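Local coordinates for Card1 endonuclease domain-containing protein (Vibrio cholerae, PDB 1XMX) that is of uncharacterised function but probably binds nucleic acid and carries a Card1-like endonuclease domain of the PDDEXK clan, at residues M3-P14 against R85-G96; D319-R329 against D351-L360. All blocks are in the same frame, centred on the assembly; numbering follows the deposited sequence.

Contact 1. Residues M3-P14 against R85-G96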
loop_
_atom_site.group_PDB
_atom_site.type_symbol
_atom_site.label_atom_id
_atom_site.label_comp_id
_atom_site.label_asym_id
_atom_site.label_seq_id
_atom_site.Cartn_x
_atom_site.Cartn_y
_atom_site.Cartn_z
ATOM N N MET A 3 -24.768 -17.074 16.057
ATOM C CA MET A 3 -23.892 -17.817 16.938
ATOM C C MET A 3 -22.504 -18.020 16.315
ATOM O O MET A 3 -21.591 -18.550 16.973
ATOM C CB MET A 3 -24.537 -19.147 17.380
ATOM C CG MET A 3 -25.929 -18.967 18.099
ATOM S SD MET A 3 -25.986 -17.535 19.245
ATOM C CE MET A 3 -24.945 -18.229 20.543
ATOM N N ALA A 4 -22.322 -17.612 15.058
ATOM C CA ALA A 4 -21.026 -17.888 14.434
ATOM C C ALA A 4 -20.016 -16.816 14.827
ATOM O O ALA A 4 -20.195 -15.615 14.511
ATOM C CB ALA A 4 -21.146 -17.999 12.869
ATOM N N ILE A 5 -18.920 -17.219 15.441
ATOM C CA ILE A 5 -17.881 -16.216 15.731
ATOM C C ILE A 5 -16.474 -16.692 15.443
ATOM O O ILE A 5 -16.224 -17.901 15.417
ATOM C CB ILE A 5 -18.026 -15.647 17.167
ATOM C CG1 ILE A 5 -17.306 -16.449 18.199
ATOM C CG2 ILE A 5 -19.440 -15.680 17.626
ATOM C CD1 ILE A 5 -17.332 -15.667 19.557
ATOM N N HIS A 6 -15.557 -15.751 15.192
ATOM C CA HIS A 6 -14.123 -16.051 15.107
ATOM C C HIS A 6 -13.389 -15.765 16.429
ATOM O O HIS A 6 -13.811 -14.905 17.182
ATOM C CB HIS A 6 -13.482 -15.192 13.982
ATOM C CG HIS A 6 -13.857 -15.655 12.612
ATOM N ND1 HIS A 6 -13.217 -15.229 11.473
ATOM C CD2 HIS A 6 -14.787 -16.558 12.204
ATOM C CE1 HIS A 6 -13.750 -15.813 10.415
ATOM N NE2 HIS A 6 -14.696 -16.631 10.832
ATOM N N VAL A 7 -12.280 -16.467 16.692
ATOM C CA VAL A 7 -11.369 -16.058 17.730
ATOM C C VAL A 7 -9.995 -15.916 17.084
ATOM O O VAL A 7 -9.633 -16.731 16.261
ATOM C CB VAL A 7 -11.339 -17.047 18.903
ATOM C CG1 VAL A 7 -10.273 -16.582 19.949
ATOM C CG2 VAL A 7 -12.746 -17.108 19.555
ATOM N N GLY A 8 -9.254 -14.853 17.419
ATOM C CA GLY A 8 -7.935 -14.639 16.815
ATOM C C GLY A 8 -6.982 -14.133 17.847
ATOM O O GLY A 8 -7.422 -13.639 18.882
ATOM N N ILE A 9 -5.680 -14.307 17.614
ATOM C CA ILE A 9 -4.675 -13.895 18.603
ATOM C C ILE A 9 -3.973 -12.663 18.025
ATOM O O ILE A 9 -3.395 -12.724 16.950
ATOM C CB ILE A 9 -3.604 -14.975 18.914
ATOM C CG1 ILE A 9 -4.213 -16.364 19.258
ATOM C CG2 ILE A 9 -2.718 -14.521 20.096
ATOM C CD1 ILE A 9 -5.044 -16.329 20.348
ATOM N N ILE A 10 -4.096 -11.529 18.703
ATOM C CA ILE A 10 -3.451 -10.316 18.224
ATOM C C ILE A 10 -1.929 -10.471 18.182
ATOM O O ILE A 10 -1.301 -11.051 19.090
ATOM C CB ILE A 10 -3.844 -9.065 19.079
ATOM C CG1 ILE A 10 -5.263 -8.565 18.720
ATOM C CG2 ILE A 10 -2.826 -7.874 18.841
ATOM C CD1 ILE A 10 -5.824 -7.622 19.741
ATOM N N ASP A 11 -1.334 -9.946 17.117
ATOM C CA ASP A 11 0.097 -9.706 17.113
ATOM C C ASP A 11 0.409 -8.373 16.426
ATOM O O ASP A 11 -0.501 -7.593 16.224
ATOM C CB ASP A 11 0.906 -10.912 16.588
ATOM C CG ASP A 11 0.751 -11.154 15.089
ATOM O OD1 ASP A 11 0.204 -10.282 14.378
ATOM O OD2 ASP A 11 1.188 -12.237 14.631
ATOM N N GLN A 12 1.684 -8.101 16.118
ATOM C CA GLN A 12 2.066 -6.836 15.523
ATOM C C GLN A 12 1.742 -6.788 14.035
ATOM O O GLN A 12 1.700 -5.740 13.456
ATOM C CB GLN A 12 3.538 -6.536 15.764
ATOM C CG GLN A 12 3.966 -6.736 17.225
ATOM C CD GLN A 12 3.281 -5.802 18.265
ATOM O OE1 GLN A 12 3.504 -4.577 18.246
ATOM N NE2 GLN A 12 2.482 -6.397 19.214
ATOM N N ASP A 13 1.466 -7.921 13.415
ATOM C CA ASP A 13 0.912 -7.864 12.056
ATOM C C ASP A 13 -0.390 -8.669 11.917
ATOM O O ASP A 13 -0.349 -9.794 11.471
ATOM C CB ASP A 13 1.995 -8.349 11.073
ATOM C CG ASP A 13 1.561 -8.305 9.673
ATOM O OD1 ASP A 13 0.353 -8.147 9.353
ATOM O OD2 ASP A 13 2.428 -8.445 8.845
ATOM N N PRO A 14 -1.539 -8.112 12.352
ATOM C CA PRO A 14 -2.774 -8.876 12.460
ATOM C C PRO A 14 -3.738 -8.748 11.303
ATOM O O PRO A 14 -4.911 -9.017 11.474
ATOM C CB PRO A 14 -3.424 -8.267 13.686
ATOM C CG PRO A 14 -2.985 -6.809 13.643
ATOM C CD PRO A 14 -1.727 -6.738 12.850
ATOM N N ARG A 85 -22.775 -21.242 25.815
ATOM C CA ARG A 85 -23.734 -20.488 25.010
ATOM C C ARG A 85 -24.111 -21.125 23.674
ATOM O O ARG A 85 -25.024 -20.671 23.031
ATOM C CB ARG A 85 -23.153 -19.138 24.685
ATOM C CG ARG A 85 -22.988 -18.248 25.865
ATOM C CD ARG A 85 -22.768 -16.833 25.318
ATOM N NE ARG A 85 -21.881 -16.060 26.162
ATOM C CZ ARG A 85 -20.773 -15.454 25.753
ATOM N NH1 ARG A 85 -20.388 -15.495 24.471
ATOM N NH2 ARG A 85 -20.054 -14.781 26.653
ATOM N N GLY A 86 -23.404 -22.150 23.237
ATOM C CA GLY A 86 -23.644 -22.720 21.916
ATOM C C GLY A 86 -22.970 -21.871 20.841
ATOM O O GLY A 86 -23.387 -21.882 19.686
ATOM N N GLU A 87 -21.951 -21.105 21.213
ATOM C CA GLU A 87 -21.225 -20.319 20.218
ATOM C C GLU A 87 -20.594 -21.259 19.166
ATOM O O GLU A 87 -19.990 -22.275 19.487
ATOM C CB GLU A 87 -20.104 -19.487 20.867
ATOM C CG GLU A 87 -20.517 -18.265 21.725
ATOM C CD GLU A 87 -21.479 -17.351 21.002
ATOM O OE1 GLU A 87 -21.255 -17.087 19.795
ATOM O OE2 GLU A 87 -22.486 -16.932 21.627
ATOM N N GLU A 88 -20.719 -20.921 17.899
ATOM C CA GLU A 88 -20.081 -21.737 16.888
ATOM C C GLU A 88 -18.715 -21.160 16.523
ATOM O O GLU A 88 -18.590 -20.355 15.581
ATOM C CB GLU A 88 -21.047 -21.932 15.718
ATOM C CG GLU A 88 -22.294 -22.734 16.205
ATOM C CD GLU A 88 -23.508 -22.518 15.342
ATOM O OE1 GLU A 88 -23.359 -21.776 14.345
ATOM O OE2 GLU A 88 -24.610 -23.068 15.652
ATOM N N VAL A 89 -17.715 -21.535 17.333
ATOM C CA VAL A 89 -16.398 -20.953 17.281
ATOM C C VAL A 89 -15.562 -21.446 16.103
ATOM O O VAL A 89 -15.566 -22.629 15.763
ATOM C CB VAL A 89 -15.613 -21.147 18.600
ATOM C CG1 VAL A 89 -14.203 -20.538 18.507
ATOM C CG2 VAL A 89 -16.378 -20.488 19.717
ATOM N N LYS A 90 -14.862 -20.515 15.477
ATOM C CA LYS A 90 -13.848 -20.861 14.511
ATOM C C LYS A 90 -12.592 -20.119 14.918
ATOM O O LYS A 90 -12.603 -18.890 15.153
ATOM C CB LYS A 90 -14.259 -20.479 13.073
ATOM C CG LYS A 90 -15.405 -21.266 12.539
ATOM C CD LYS A 90 -15.339 -21.264 11.001
ATOM C CE LYS A 90 -16.733 -21.393 10.412
ATOM N NZ LYS A 90 -16.913 -21.782 8.936
ATOM N N PHE A 91 -11.511 -20.871 14.989
ATOM C CA PHE A 91 -10.271 -20.338 15.486
ATOM C C PHE A 91 -9.406 -19.987 14.251
ATOM O O PHE A 91 -9.055 -20.853 13.428
ATOM C CB PHE A 91 -9.566 -21.325 16.426
ATOM C CG PHE A 91 -8.170 -20.848 16.908
ATOM C CD1 PHE A 91 -7.932 -19.501 17.243
ATOM C CD2 PHE A 91 -7.123 -21.765 17.054
ATOM C CE1 PHE A 91 -6.636 -19.088 17.691
ATOM C CE2 PHE A 91 -5.880 -21.382 17.494
ATOM C CZ PHE A 91 -5.624 -20.034 17.832
ATOM N N ASN A 92 -9.142 -18.704 14.126
ATOM C CA ASN A 92 -8.222 -18.199 13.149
ATOM C C ASN A 92 -6.808 -18.196 13.779
ATOM O O ASN A 92 -6.495 -17.367 14.641
ATOM C CB ASN A 92 -8.609 -16.783 12.754
ATOM C CG ASN A 92 -7.687 -16.194 11.654
ATOM O OD1 ASN A 92 -6.515 -16.635 11.490
ATOM N ND2 ASN A 92 -8.192 -15.175 10.927
ATOM N N ALA A 93 -6.005 -19.157 13.374
ATOM C CA ALA A 93 -4.674 -19.353 13.887
ATOM C C ALA A 93 -3.617 -18.669 13.017
ATOM O O ALA A 93 -2.454 -19.080 13.042
ATOM C CB ALA A 93 -4.377 -20.884 13.921
ATOM N N SER A 94 -4.006 -17.660 12.248
ATOM C CA SER A 94 -3.076 -16.977 11.344
ATOM C C SER A 94 -1.985 -16.145 12.091
ATOM O O SER A 94 -0.883 -15.911 11.551
ATOM C CB SER A 94 -3.847 -16.037 10.389
ATOM O OG SER A 94 -4.790 -16.762 9.615
ATOM N N CYS A 95 -2.311 -15.658 13.280
ATOM C CA CYS A 95 -1.479 -14.671 13.922
ATOM C C CYS A 95 -1.165 -15.068 15.364
ATOM O O CYS A 95 -1.829 -15.920 15.942
ATOM C CB CYS A 95 -2.189 -13.313 13.924
ATOM S SG CYS A 95 -2.555 -12.697 12.273
ATOM N N GLY A 96 -0.155 -14.438 15.937
ATOM C CA GLY A 96 0.120 -14.551 17.367
ATOM C C GLY A 96 1.451 -15.216 17.630
ATOM O O GLY A 96 1.893 -16.123 16.886
HETATM O O HOH W 1 -10.517 -13.757 11.120
HETATM O O HOH W 2 -4.647 -15.815 15.610
#
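Strands 4-9 and 88-92 pair in parallel, their short axes approaching to 4.7 Å at 29°, with A4 beside E88, I5 beside V89, H6 beside K90 and V7 beside F91. Five backbone bonds alternate between them, from E88 N to M3 O, from I5 N to E88 O, from K90 N to I5 O, from V7 N to K90 O and from N92 N to V7 O. The ladder then opens: I9 N and N92 O are 4.3 Å apart, and one water accepts from I9 N while donating to N92 O and C95 O. Beyond it, G96 N gives a bond of 2.9 Å to D11 OD2, reaching the oxygen from above the carboxylate plane.

I5, V7, V89 and F91 share one face of the sheet. V7 CG2 packs on V89 CG1 at 3.9 Å, while the F91 ring presents its edge to I9 CG1 and brings CD1 to 3.4 Å from V7 O. That ring is swung alongside strand 4-9 with CG anti to the backbone N (chi1 176°), and F108 meets it edge-to-face. On the other face, H6 CD2 lies 4.1 Å from K90 CB, and a water in the plane of the imidazole joins H6 ND1 to N92 ND2. N92 OD1 takes both S94 N and S94 OG, an Asx turn that shapes the start of the loop after strand 88-92. Further along this loop, C95 CB sits 3.3 Å from I9 O.

The two strands are neighbours inside the parallel part of a mixed sheet, between strands 30-35 and 115-118. Main-chain bonds join them from M3 to N92. Where the ladder is interrupted after V7, not far from a magnesium ion, water and the D11 carboxylate take over, satisfying N-H and C=O groups that direct pairing leaves.

Contact 2. Residues D319-R329 against D351-L360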
loop_
_atom_site.group_PDB
_atom_site.type_symbol
_atom_site.label_atom_id
_atom_site.label_comp_id
_atom_site.label_asym_id
_atom_site.label_seq_id
_atom_site.Cartn_x
_atom_site.Cartn_y
_atom_site.Cartn_z
ATOM N N ASP A 319 22.661 8.380 0.336
ATOM C CA ASP A 319 21.255 8.640 -0.037
ATOM C C ASP A 319 20.266 7.781 0.778
ATOM O O ASP A 319 20.490 6.598 0.980
ATOM C CB ASP A 319 21.041 8.439 -1.540
ATOM C CG ASP A 319 19.785 9.160 -2.050
ATOM O OD1 ASP A 319 18.642 8.618 -1.925
ATOM O OD2 ASP A 319 19.956 10.290 -2.577
ATOM N N ASP A 320 19.176 8.388 1.232
ATOM C CA ASP A 320 18.265 7.726 2.158
ATOM C C ASP A 320 17.047 7.098 1.472
ATOM O O ASP A 320 16.257 6.444 2.142
ATOM C CB ASP A 320 17.838 8.684 3.301
ATOM C CG ASP A 320 16.711 9.648 2.889
ATOM O OD1 ASP A 320 16.485 9.833 1.676
ATOM O OD2 ASP A 320 16.047 10.247 3.784
ATOM N N THR A 321 16.903 7.306 0.153
ATOM C CA THR A 321 15.671 6.938 -0.601
ATOM C C THR A 321 15.185 5.471 -0.363
ATOM O O THR A 321 14.021 5.229 -0.076
ATOM C CB THR A 321 15.830 7.211 -2.142
ATOM O OG1 THR A 321 15.837 8.642 -2.376
ATOM C CG2 THR A 321 14.699 6.604 -2.901
ATOM N N LEU A 322 16.112 4.539 -0.507
ATOM C CA LEU A 322 15.862 3.124 -0.469
ATOM C C LEU A 322 15.714 2.578 0.975
ATOM O O LEU A 322 14.884 1.707 1.206
ATOM C CB LEU A 322 16.984 2.395 -1.197
ATOM C CG LEU A 322 17.021 2.667 -2.706
ATOM C CD1 LEU A 322 18.137 1.822 -3.229
ATOM C CD2 LEU A 322 15.719 2.240 -3.408
ATOM N N TYR A 323 16.545 3.045 1.911
ATOM C CA TYR A 323 16.378 2.718 3.346
ATOM C C TYR A 323 15.070 3.221 3.897
ATOM O O TYR A 323 14.399 2.530 4.691
ATOM C CB TYR A 323 17.473 3.355 4.174
ATOM C CG TYR A 323 18.765 2.770 3.919
ATOM C CD1 TYR A 323 18.978 1.420 4.114
ATOM C CD2 TYR A 323 19.800 3.552 3.457
ATOM C CE1 TYR A 323 20.214 0.847 3.860
ATOM C CE2 TYR A 323 21.011 2.999 3.196
ATOM C CZ TYR A 323 21.217 1.652 3.404
ATOM O OH TYR A 323 22.491 1.149 3.155
ATOM N N LYS A 324 14.730 4.449 3.497
ATOM C CA LYS A 324 13.468 5.035 3.887
ATOM C C LYS A 324 12.278 4.311 3.276
ATOM O O LYS A 324 11.284 4.097 3.953
ATOM C CB LYS A 324 13.416 6.501 3.510
ATOM C CG LYS A 324 12.158 7.160 3.960
ATOM C CD LYS A 324 12.031 8.495 3.227
ATOM C CE LYS A 324 11.182 9.505 3.932
ATOM N NZ LYS A 324 9.713 9.319 3.671
ATOM N N LEU A 325 12.348 3.983 1.985
ATOM C CA LEU A 325 11.232 3.240 1.342
ATOM C C LEU A 325 10.980 1.903 2.039
ATOM O O LEU A 325 9.857 1.621 2.401
ATOM C CB LEU A 325 11.481 3.018 -0.158
ATOM C CG LEU A 325 10.390 2.340 -1.018
ATOM C CD1 LEU A 325 9.019 3.009 -0.884
ATOM C CD2 LEU A 325 10.832 2.275 -2.509
ATOM N N GLU A 326 12.019 1.103 2.231
ATOM C CA GLU A 326 11.912 -0.151 2.955
ATOM C C GLU A 326 11.324 -0.003 4.376
ATOM O O GLU A 326 10.602 -0.883 4.898
ATOM C CB GLU A 326 13.278 -0.793 3.103
ATOM C CG GLU A 326 13.127 -2.209 3.562
ATOM C CD GLU A 326 14.190 -2.623 4.540
ATOM O OE1 GLU A 326 14.688 -1.730 5.273
ATOM O OE2 GLU A 326 14.552 -3.833 4.571
ATOM N N SER A 327 11.673 1.099 5.014
ATOM C CA SER A 327 11.219 1.356 6.337
ATOM C C SER A 327 9.714 1.717 6.363
ATOM O O SER A 327 8.988 1.359 7.296
ATOM C CB SER A 327 12.064 2.468 6.902
ATOM O OG SER A 327 11.324 3.143 7.868
ATOM N N LEU A 328 9.254 2.470 5.386
ATOM C CA LEU A 328 7.837 2.743 5.268
ATOM C C LEU A 328 7.009 1.452 5.018
ATOM O O LEU A 328 6.000 1.188 5.659
ATOM C CB LEU A 328 7.630 3.666 4.104
ATOM C CG LEU A 328 7.973 5.097 4.434
ATOM C CD1 LEU A 328 7.713 5.827 3.126
ATOM C CD2 LEU A 328 7.025 5.548 5.492
ATOM N N ARG A 329 7.497 0.648 4.100
ATOM C CA ARG A 329 6.889 -0.604 3.732
ATOM C C ARG A 329 6.580 -1.453 5.013
ATOM O O ARG A 329 5.410 -1.737 5.348
ATOM C CB ARG A 329 7.886 -1.241 2.777
ATOM C CG ARG A 329 7.531 -2.603 2.218
ATOM C CD ARG A 329 8.534 -3.522 2.779
ATOM N NE ARG A 329 9.506 -3.923 1.809
ATOM C CZ ARG A 329 10.655 -4.476 2.155
ATOM N NH1 ARG A 329 10.939 -4.607 3.450
ATOM N NH2 ARG A 329 11.526 -4.864 1.228
ATOM N N ASP A 351 22.882 1.319 -6.019
ATOM C CA ASP A 351 21.518 1.436 -5.602
ATOM C C ASP A 351 20.696 0.267 -6.111
ATOM O O ASP A 351 19.705 -0.137 -5.495
ATOM C CB ASP A 351 20.937 2.787 -5.997
ATOM C CG ASP A 351 21.564 3.923 -5.191
ATOM O OD1 ASP A 351 21.622 3.840 -3.930
ATOM O OD2 ASP A 351 22.023 4.893 -5.835
ATOM N N ILE A 352 21.134 -0.284 -7.220
ATOM C CA ILE A 352 20.565 -1.518 -7.706
ATOM C C ILE A 352 20.825 -2.676 -6.738
ATOM O O ILE A 352 19.902 -3.356 -6.283
ATOM C CB ILE A 352 21.094 -1.837 -9.092
ATOM C CG1 ILE A 352 20.664 -0.705 -10.043
ATOM C CG2 ILE A 352 20.518 -3.142 -9.564
ATOM C CD1 ILE A 352 21.105 -0.908 -11.489
ATOM N N THR A 353 22.089 -2.887 -6.434
ATOM C CA THR A 353 22.500 -3.880 -5.467
ATOM C C THR A 353 21.829 -3.609 -4.115
ATOM O O THR A 353 21.410 -4.513 -3.436
ATOM C CB THR A 353 24.010 -3.884 -5.374
ATOM O OG1 THR A 353 24.546 -4.302 -6.651
ATOM C CG2 THR A 353 24.472 -4.844 -4.228
ATOM N N ARG A 354 21.666 -2.362 -3.743
ATOM C CA ARG A 354 21.053 -2.066 -2.489
ATOM C C ARG A 354 19.545 -2.384 -2.454
ATOM O O ARG A 354 19.043 -2.891 -1.435
ATOM C CB ARG A 354 21.249 -0.632 -2.166
ATOM C CG ARG A 354 20.649 -0.235 -0.878
ATOM C CD ARG A 354 21.695 0.565 -0.101
ATOM N NE ARG A 354 21.486 1.986 -0.250
ATOM C CZ ARG A 354 22.427 2.898 -0.076
ATOM N NH1 ARG A 354 23.650 2.514 0.248
ATOM N NH2 ARG A 354 22.135 4.180 -0.244
ATOM N N ALA A 355 18.828 -2.029 -3.527
ATOM C CA ALA A 355 17.424 -2.366 -3.693
ATOM C C ALA A 355 17.223 -3.902 -3.621
ATOM O O ALA A 355 16.286 -4.385 -2.974
ATOM C CB ALA A 355 16.860 -1.751 -5.015
ATOM N N GLU A 356 18.095 -4.663 -4.270
ATOM C CA GLU A 356 18.059 -6.106 -4.193
ATOM C C GLU A 356 18.267 -6.649 -2.755
ATOM O O GLU A 356 17.474 -7.455 -2.252
ATOM C CB GLU A 356 19.070 -6.716 -5.156
ATOM C CG GLU A 356 18.933 -8.235 -5.263
ATOM C CD GLU A 356 20.138 -8.948 -5.909
ATOM O OE1 GLU A 356 21.071 -8.267 -6.411
ATOM O OE2 GLU A 356 20.137 -10.206 -5.917
ATOM N N ASP A 357 19.306 -6.159 -2.082
ATOM C CA ASP A 357 19.594 -6.456 -0.671
ATOM C C ASP A 357 18.368 -6.211 0.237
ATOM O O ASP A 357 18.050 -7.037 1.091
ATOM C CB ASP A 357 20.760 -5.562 -0.184
ATOM C CG ASP A 357 21.355 -6.044 1.132
ATOM O OD1 ASP A 357 21.373 -7.291 1.323
ATOM O OD2 ASP A 357 21.787 -5.187 1.961
ATOM N N LEU A 358 17.722 -5.066 0.058
ATOM C CA LEU A 358 16.505 -4.697 0.783
ATOM C C LEU A 358 15.175 -5.330 0.262
ATOM O O LEU A 358 14.133 -5.102 0.851
ATOM C CB LEU A 358 16.345 -3.169 0.754
ATOM C CG LEU A 358 17.015 -2.287 1.842
ATOM C CD1 LEU A 358 17.983 -3.034 2.748
ATOM C CD2 LEU A 358 17.609 -0.939 1.338
ATOM N N GLY A 359 15.183 -6.041 -0.865
ATOM C CA GLY A 359 13.930 -6.604 -1.404
ATOM C C GLY A 359 12.989 -5.561 -2.018
ATOM O O GLY A 359 11.764 -5.721 -1.970
ATOM N N LEU A 360 13.542 -4.486 -2.610
ATOM C CA LEU A 360 12.714 -3.403 -3.209
ATOM C C LEU A 360 12.759 -3.643 -4.701
ATOM O O LEU A 360 13.813 -3.967 -5.264
ATOM C CB LEU A 360 13.275 -1.973 -2.878
ATOM C CG LEU A 360 13.167 -1.597 -1.392
ATOM C CD1 LEU A 360 14.026 -0.318 -1.004
ATOM C CD2 LEU A 360 11.739 -1.361 -1.049
HETATM O O HOH W 3 19.074 4.590 0.094
HETATM O O HOH W 4 9.408 -5.057 -1.392
#
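The guanidinium of R354 carries the Y323 ring on one face, with Y323 CE2 3.5 Å above its plane and over its centre. Ring and guanidinium planes are 31° apart, so the groups overlap without lying flat on each other, and Y323 OH is 3.4 Å from R354 CD. Bends at chi2 and chi3 fold the arginine across the tyrosine. A water accepts from R354 NH2 and L322 N and donates to D319 O, linking the arginine to the start of helix 321-333. There D319 OD1 caps T321 N and also accepts from T321 OG1.

At the other end, the edge of the R329 guanidinium meets two carbonyls. R329 NH2 donates to L358 O at 2.6 Å, in the carbonyl plane though the bond is bent, 132° at the hydrogen, and weakly to G359 O. These carbonyls lie at the C-terminal end of helix 349-358, where G359 forms a Schellman motif and the helix dipole probably favours a positive group.

Leucines fill the space between. L322 is a knob among D351, R354, A355 and L358, its CD1 4.2 Å from A355 CB. L358 CD2 lies 3.9 Å from Y323 CD1, and L360 spreads its two methyls, CD1 to L322 CD2 and CD2 to L325 CG at 3.9 Å.

The short helix axes run nearly parallel, 10.2 Å apart at 18°. Both helices adjoin strand 338-343, which lies between parallel neighbours 303-310 and 361-363, and L322, L325 and L360 touch it. Such neighbouring helices on one side of a sheet come from successive beta-alpha-beta crossovers, here within the Card1-like endonuclease domain.

Overall arrangement
Contacts 1 and 2 lie in separate parts of the chain, their centres about 35 Å apart and their nearest atoms about 8 Å apart, and they hold no element in common. Each is partly buried, but contact 1 joins two inner strands within a sheet, whereas contact 2 joins two helices beside another sheet. A regular backbone ladder therefore dominates 3-14 against 85-96. Between 319-329 and 351-360 the work falls to leucines, with arginines meeting a ring and a helix end near the surface. Each contact has its own bridging waters, and D13 of contact 1 reaches L335, just past helix 321-333, tying the two regions together.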